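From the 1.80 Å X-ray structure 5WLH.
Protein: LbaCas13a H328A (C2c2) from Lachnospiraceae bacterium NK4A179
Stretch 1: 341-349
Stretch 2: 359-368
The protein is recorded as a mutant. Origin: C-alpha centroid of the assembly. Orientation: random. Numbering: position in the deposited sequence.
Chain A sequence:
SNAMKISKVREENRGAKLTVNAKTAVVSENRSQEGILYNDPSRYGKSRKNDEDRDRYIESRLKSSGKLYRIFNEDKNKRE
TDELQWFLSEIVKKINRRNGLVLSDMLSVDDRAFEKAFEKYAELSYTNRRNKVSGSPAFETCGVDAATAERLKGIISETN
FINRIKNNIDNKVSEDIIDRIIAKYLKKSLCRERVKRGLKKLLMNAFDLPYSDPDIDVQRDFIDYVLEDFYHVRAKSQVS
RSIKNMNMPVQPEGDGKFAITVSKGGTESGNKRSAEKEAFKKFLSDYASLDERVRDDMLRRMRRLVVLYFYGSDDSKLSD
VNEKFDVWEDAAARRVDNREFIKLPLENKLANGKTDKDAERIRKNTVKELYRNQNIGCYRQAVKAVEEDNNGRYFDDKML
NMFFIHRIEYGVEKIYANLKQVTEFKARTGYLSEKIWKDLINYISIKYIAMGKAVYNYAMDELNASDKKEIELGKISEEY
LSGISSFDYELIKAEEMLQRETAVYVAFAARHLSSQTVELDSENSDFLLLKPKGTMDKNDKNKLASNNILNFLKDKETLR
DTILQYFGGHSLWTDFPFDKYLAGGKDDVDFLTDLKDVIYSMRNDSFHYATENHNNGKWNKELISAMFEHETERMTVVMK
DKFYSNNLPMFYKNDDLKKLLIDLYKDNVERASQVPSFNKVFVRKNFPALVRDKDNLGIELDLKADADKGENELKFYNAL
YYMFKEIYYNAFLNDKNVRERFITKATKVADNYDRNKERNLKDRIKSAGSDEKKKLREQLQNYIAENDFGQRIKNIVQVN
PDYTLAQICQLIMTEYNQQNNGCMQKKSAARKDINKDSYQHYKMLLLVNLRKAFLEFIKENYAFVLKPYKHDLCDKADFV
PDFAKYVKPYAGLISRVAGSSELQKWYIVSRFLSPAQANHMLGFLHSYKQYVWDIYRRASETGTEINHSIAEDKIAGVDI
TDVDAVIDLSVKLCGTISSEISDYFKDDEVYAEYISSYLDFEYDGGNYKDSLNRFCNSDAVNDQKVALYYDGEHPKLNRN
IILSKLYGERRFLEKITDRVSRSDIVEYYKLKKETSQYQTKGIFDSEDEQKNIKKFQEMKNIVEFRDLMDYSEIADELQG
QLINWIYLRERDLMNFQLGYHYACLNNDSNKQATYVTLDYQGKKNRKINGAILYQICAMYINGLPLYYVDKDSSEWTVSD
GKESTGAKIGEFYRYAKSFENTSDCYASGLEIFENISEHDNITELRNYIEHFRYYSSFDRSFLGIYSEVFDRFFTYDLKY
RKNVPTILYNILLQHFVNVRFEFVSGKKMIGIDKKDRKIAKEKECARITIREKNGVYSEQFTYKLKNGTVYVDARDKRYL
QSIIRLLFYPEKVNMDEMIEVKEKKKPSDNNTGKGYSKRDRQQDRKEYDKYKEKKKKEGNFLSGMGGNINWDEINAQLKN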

# COMPACT_ATOMS: atom_id res chain seq x y z
N PHE A 341 27.70 20.94 10.04
CA PHE A 341 27.40 20.31 11.33
C PHE A 341 28.56 19.46 11.82
O PHE A 341 28.90 19.49 13.01
CB PHE A 341 26.13 19.46 11.20
CG PHE A 341 25.61 18.91 12.51
CD1 PHE A 341 25.04 19.74 13.45
CD2 PHE A 341 25.67 17.54 12.77
CE1 PHE A 341 24.55 19.24 14.63
CE2 PHE A 341 25.16 17.03 13.96
CZ PHE A 341 24.60 17.89 14.89
N ILE A 342 29.16 18.68 10.92
CA ILE A 342 30.37 17.90 11.17
C ILE A 342 31.32 18.13 10.00
O ILE A 342 30.92 18.53 8.91
CB ILE A 342 30.09 16.39 11.30
CG1 ILE A 342 29.32 15.87 10.08
CG2 ILE A 342 29.34 16.08 12.58
CD1 ILE A 342 29.28 14.36 10.02
N LYS A 343 32.59 17.87 10.25
CA LYS A 343 33.59 17.88 9.20
C LYS A 343 33.62 16.49 8.56
O LYS A 343 33.88 15.49 9.23
CB LYS A 343 34.97 18.29 9.75
CG LYS A 343 35.56 17.38 10.83
CD LYS A 343 36.50 16.34 10.22
CE LYS A 343 36.60 15.10 11.11
NZ LYS A 343 36.96 13.91 10.29
N LEU A 344 33.31 16.42 7.28
CA LEU A 344 33.35 15.11 6.66
C LEU A 344 34.80 14.70 6.37
O LEU A 344 35.59 15.53 5.93
CB LEU A 344 32.54 15.11 5.38
CG LEU A 344 31.03 15.28 5.59
CD1 LEU A 344 30.34 15.32 4.25
CD2 LEU A 344 30.51 14.15 6.45
N PRO A 345 35.16 13.45 6.62
CA PRO A 345 36.46 12.95 6.15
C PRO A 345 36.53 13.00 4.63
O PRO A 345 35.51 13.01 3.94
CB PRO A 345 36.51 11.50 6.66
CG PRO A 345 35.39 11.40 7.68
CD PRO A 345 34.37 12.39 7.27
N LEU A 346 37.75 13.02 4.10
CA LEU A 346 37.93 13.01 2.65
C LEU A 346 37.48 11.68 2.06
O LEU A 346 37.48 10.64 2.73
CB LEU A 346 39.40 13.27 2.29
CG LEU A 346 39.96 14.68 2.48
CD1 LEU A 346 38.97 15.74 1.99
CD2 LEU A 346 40.35 14.94 3.93
N GLU A 347 37.09 11.72 0.79
CA GLU A 347 36.68 10.51 0.09
C GLU A 347 37.86 9.55 -0.06
O GLU A 347 39.02 9.89 0.17
CB GLU A 347 36.10 10.86 -1.28
CG GLU A 347 34.66 11.36 -1.24
CD GLU A 347 34.38 12.42 -2.28
OE1 GLU A 347 33.20 12.76 -2.48
OE2 GLU A 347 35.35 12.91 -2.91
N ASN A 348 37.54 8.32 -0.46
CA ASN A 348 38.53 7.26 -0.51
C ASN A 348 39.16 7.15 -1.90
O ASN A 348 38.74 7.81 -2.86
CB ASN A 348 37.90 5.92 -0.12
CG ASN A 348 36.82 6.07 0.94
OD1 ASN A 348 35.77 6.70 0.70
ND2 ASN A 348 37.06 5.50 2.11
N LYS A 349 40.17 6.29 -2.00
CA LYS A 349 40.83 6.00 -3.27
C LYS A 349 40.11 4.86 -4.00
O LYS A 349 39.80 4.96 -5.18
CB LYS A 349 42.31 5.64 -3.04
CG LYS A 349 43.16 5.54 -4.31
CD LYS A 349 43.25 4.11 -4.82
CE LYS A 349 43.47 4.08 -6.33
NZ LYS A 349 43.47 2.69 -6.87
N ALA A 359 35.92 0.14 2.19
CA ALA A 359 36.44 1.41 2.69
C ALA A 359 35.34 2.45 2.84
O ALA A 359 35.43 3.31 3.73
CB ALA A 359 37.54 1.93 1.76
N GLU A 360 34.32 2.41 1.98
CA GLU A 360 33.22 3.36 2.12
C GLU A 360 32.35 3.02 3.33
O GLU A 360 31.80 3.93 3.96
CB GLU A 360 32.37 3.38 0.85
CG GLU A 360 31.38 4.54 0.77
CD GLU A 360 31.99 5.88 1.15
OE1 GLU A 360 31.50 6.51 2.12
OE2 GLU A 360 32.96 6.31 0.49
N ARG A 361 32.22 1.74 3.67
CA ARG A 361 31.48 1.36 4.87
C ARG A 361 32.22 1.80 6.13
O ARG A 361 31.59 2.21 7.11
CB ARG A 361 31.25 -0.15 4.88
CG ARG A 361 30.59 -0.68 6.15
CD ARG A 361 29.80 -1.95 5.87
NE ARG A 361 30.68 -3.09 5.61
CZ ARG A 361 30.88 -3.62 4.40
NH1 ARG A 361 30.27 -3.12 3.34
NH2 ARG A 361 31.70 -4.66 4.27
N ILE A 362 33.55 1.71 6.12
CA ILE A 362 34.34 2.25 7.23
C ILE A 362 34.09 3.74 7.37
O ILE A 362 33.80 4.24 8.46
CB ILE A 362 35.83 1.95 7.01
CG1 ILE A 362 36.07 0.44 7.01
CG2 ILE A 362 36.68 2.65 8.07
CD1 ILE A 362 36.31 -0.10 8.38
N ARG A 363 34.20 4.47 6.26
CA ARG A 363 34.02 5.91 6.30
C ARG A 363 32.61 6.28 6.73
O ARG A 363 32.41 7.26 7.46
CB ARG A 363 34.34 6.50 4.92
CG ARG A 363 34.12 7.98 4.81
CD ARG A 363 34.72 8.50 3.51
NE ARG A 363 34.49 9.93 3.34
CZ ARG A 363 33.45 10.45 2.69
NH1 ARG A 363 32.55 9.64 2.15
NH2 ARG A 363 33.33 11.76 2.58
N LYS A 364 31.61 5.52 6.29
CA LYS A 364 30.25 5.81 6.71
C LYS A 364 30.09 5.61 8.22
O LYS A 364 29.42 6.40 8.89
CB LYS A 364 29.25 4.94 5.95
CG LYS A 364 27.81 5.15 6.41
CD LYS A 364 26.90 4.01 5.98
CE LYS A 364 26.52 4.15 4.52
NZ LYS A 364 25.34 3.31 4.17
N ASN A 365 30.72 4.56 8.76
CA ASN A 365 30.65 4.33 10.20
C ASN A 365 31.35 5.46 10.95
O ASN A 365 30.87 5.89 12.01
CB ASN A 365 31.28 2.99 10.56
CG ASN A 365 30.40 1.82 10.19
OD1 ASN A 365 29.23 2.00 9.85
ND2 ASN A 365 30.95 0.60 10.28
N THR A 366 32.47 5.94 10.42
CA THR A 366 33.13 7.09 11.01
C THR A 366 32.23 8.31 10.96
O THR A 366 32.16 9.08 11.93
CB THR A 366 34.44 7.37 10.29
OG1 THR A 366 35.33 6.27 10.51
CG2 THR A 366 35.07 8.67 10.79
N VAL A 367 31.52 8.51 9.85
CA VAL A 367 30.63 9.66 9.73
C VAL A 367 29.46 9.53 10.70
O VAL A 367 29.06 10.51 11.33
CB VAL A 367 30.15 9.83 8.27
CG1 VAL A 367 29.00 10.85 8.19
CG2 VAL A 367 31.30 10.28 7.38
N LYS A 368 28.91 8.32 10.86
CA LYS A 368 27.80 8.17 11.80
C LYS A 368 28.25 8.49 13.22
O LYS A 368 27.52 9.13 13.98
CB LYS A 368 27.23 6.76 11.74
CG LYS A 368 26.43 6.47 10.49
CD LYS A 368 25.74 5.12 10.64
CE LYS A 368 25.12 4.67 9.34
NZ LYS A 368 24.66 3.27 9.43

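Arg363 ties the extended segment 341-349 to the helix 359-368. Its chi1, chi2 and chi3 are all t, so the aliphatic part of the side chain is extended, and chi4 (-92°) turns the guanidinium, which lies against the neighbouring backbone. There Arg363 NH2 donates to Pro345 O at 2.9 Å, near the plane of the group and almost linear (163°), while Arg363 NE reaches the same Pro345 O at 3.3 Å and a more bent 139°. A carbonyl is well suited to this fork, because one oxygen can accept from two N-H groups. The remaining nitrogen bonds within the helix: Arg363 NH1 forms a salt bridge with Glu360 OE1 at 3.3 Å, one turn back. Glu347 CA lies over one face of the guanidinium, 4.0 Å from Arg363 NE. Farther along, Asn348 points toward the helix, with Asn348 ND2 3.2 Å from Ala359 O and 3.6 Å from Ala359 CB. From Pro345 back toward Ile342 the contact is apolar. Buried Val367 meets three side chains: Pro345 CD lies 3.7 Å from Val367 CG2, and Leu344 CD2 and Ile342 CD1 each lie 4.0 Å from Val367 CG1; these aliphatic groups leave no polar atom unsatisfied. Pro345 thus serves both parts, its carbonyl binding arginine and its ring packing on valine. In all, 452 Å² is buried.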